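Local coordinates for protein Rab GDP-dissociation inhibitor (Saccharomyces cerevisiae, PDB 2BCG) that blocks release of GDP from Rab GTPases such as Sec4 and extracts GDP-bound Ypt7 from vacuolar membranes, at residues I67-E70 with E71-K75. Numbering follows the deposited sequence. Where two conformers were deposited one is given.
Sequences ISKE and ERESK
Ser68 is the N-cap of helix 69-76, and its OG accepts from Glu71 N at 3.0 Å. The capping bond is nearly straight, with an N-H...O angle of 166°. OG sits between the backbone N and the carbonyl carbon of Ser68 (chi1 70°), which points it at the Glu71 amide. The Glu71 side chain is extended and runs back past the cap. Water 2 accepts from Ser68 N and donates to Glu71 OE2. The water probably takes the place of the direct Glu71 bond to Ser68 N that would complete a capping box. In the conformer given, Lys75 NZ comes within 3.5 Å of Glu71 OE1, a long salt bridge.

Ile67, just before the cap, lays CD1 against the helix backbone, 3.6 Å from Arg72 CA. Its CG2 meets the Glu71 carboxylate, and its side chain also touches Tyr59 of helix 55-62. The regular helix bonds begin with Arg72 N to Ser68 O and Glu73 N to Lys69 O. This is a short helix on the protein surface; the centre of this contact is about 31 Å from the centre of the chain.

In the conformer given, the Arg72 guanidinium has Lys69 CA against one face, offset toward the rim. Its NH2 reaches Lys69 CG at 3.4 Å. Water 1 lies at the guanidinium edge, in plane, and joins Arg72 NH1 to Ile67 O.

Lys69 bends at chi3 and chi4, which brings NZ round to Glu73 OE2 at 2.9 Å. This i to i+4 salt bridge includes a weak hydrogen bond. Glu73 CG packs on Lys69 O at 3.1 Å. With an alanine at Glu73, the Lys69 ammonium is likely to lose this carboxylate and its bent chain to gain freedom to turn. Lys78 is a second, weak and distant ion partner of Glu73 OE2.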
# COMPACT_ATOMS: atom_id res chain seq x y z
N ILE A 67 -12.14 -5.73 24.19
CA ILE A 67 -11.37 -6.06 25.38
C ILE A 67 -10.51 -4.88 25.85
O ILE A 67 -10.30 -3.92 25.10
CB ILE A 67 -10.52 -7.36 25.19
CG1 ILE A 67 -9.48 -7.20 24.07
CG2 ILE A 67 -11.42 -8.57 24.95
CD1 ILE A 67 -8.58 -8.43 23.91
N SER A 68 -10.03 -4.95 27.09
CA SER A 68 -9.16 -3.93 27.67
C SER A 68 -7.80 -3.92 27.00
O SER A 68 -7.38 -4.93 26.42
CB SER A 68 -8.98 -4.16 29.17
OG SER A 68 -8.19 -5.32 29.41
N LYS A 69 -7.10 -2.80 27.11
CA LYS A 69 -5.72 -2.69 26.66
C LYS A 69 -4.84 -3.77 27.28
O LYS A 69 -4.02 -4.37 26.59
CB LYS A 69 -5.16 -1.30 26.98
CG LYS A 69 -3.89 -0.97 26.21
CD LYS A 69 -3.35 0.42 26.57
CE LYS A 69 -2.49 0.38 27.83
NZ LYS A 69 -1.30 -0.52 27.72
N GLU A 70 -5.00 -4.02 28.59
CA GLU A 70 -4.16 -4.99 29.31
C GLU A 70 -4.39 -6.43 28.86
O GLU A 70 -3.43 -7.18 28.69
CB GLU A 70 -4.32 -4.88 30.84
CG GLU A 70 -3.77 -3.58 31.43
CD GLU A 70 -4.57 -2.36 30.99
OE1 GLU A 70 -5.80 -2.49 30.82
OE2 GLU A 70 -3.97 -1.27 30.84
N GLU A 71 -5.66 -6.82 28.68
CA GLU A 71 -5.96 -8.16 28.16
C GLU A 71 -5.43 -8.33 26.73
O GLU A 71 -4.81 -9.35 26.41
CB GLU A 71 -7.46 -8.45 28.20
CG GLU A 71 -7.79 -9.89 27.74
CD GLU A 71 -9.27 -10.26 27.82
OE1 GLU A 71 -9.64 -11.28 27.21
OE2 GLU A 71 -10.07 -9.55 28.49
N ARG A 72 -5.68 -7.33 25.90
CA ARG A 72 -5.24 -7.34 24.50
C ARG A 72 -3.72 -7.49 24.41
O ARG A 72 -3.22 -8.35 23.68
CB ARG A 72 -5.71 -6.07 23.78
CG ARG A 72 -5.64 -6.12 22.24
CD ARG A 72 -6.09 -4.81 21.59
NE ARG A 72 -5.30 -3.67 22.06
CZ ARG A 72 -5.79 -2.60 22.67
NH1 ARG A 72 -7.09 -2.48 22.90
NH2 ARG A 72 -4.96 -1.64 23.05
N GLU A 73 -3.00 -6.67 25.18
CA GLU A 73 -1.54 -6.72 25.14
C GLU A 73 -0.98 -8.03 25.69
O GLU A 73 -0.02 -8.57 25.13
CB GLU A 73 -0.91 -5.47 25.78
CG GLU A 73 -1.34 -4.18 25.06
CD GLU A 73 -0.58 -2.93 25.48
OE1 GLU A 73 -0.54 -1.98 24.66
OE2 GLU A 73 -0.03 -2.90 26.60
N SER A 74 -1.57 -8.57 26.75
CA SER A 74 -1.09 -9.85 27.26
C SER A 74 -1.27 -10.99 26.26
O SER A 74 -0.40 -11.87 26.15
CB SER A 74 -1.71 -10.18 28.63
OG SER A 74 -3.12 -10.34 28.52
N LYS A 75 -2.37 -10.97 25.50
CA LYS A 75 -2.67 -12.01 24.52
C LYS A 75 -1.93 -11.80 23.20
O LYS A 75 -1.45 -12.75 22.56
CB LYS A 75 -4.18 -12.03 24.27
CG LYS A 75 -4.77 -13.37 23.91
CD LYS A 75 -6.30 -13.35 23.99
CE LYS A 75 -6.80 -13.46 25.44
NZ LYS A 75 -8.19 -14.02 25.52
O HOH W 1 -9.58 -3.80 22.38
O HOH W 2 -11.12 -7.07 28.93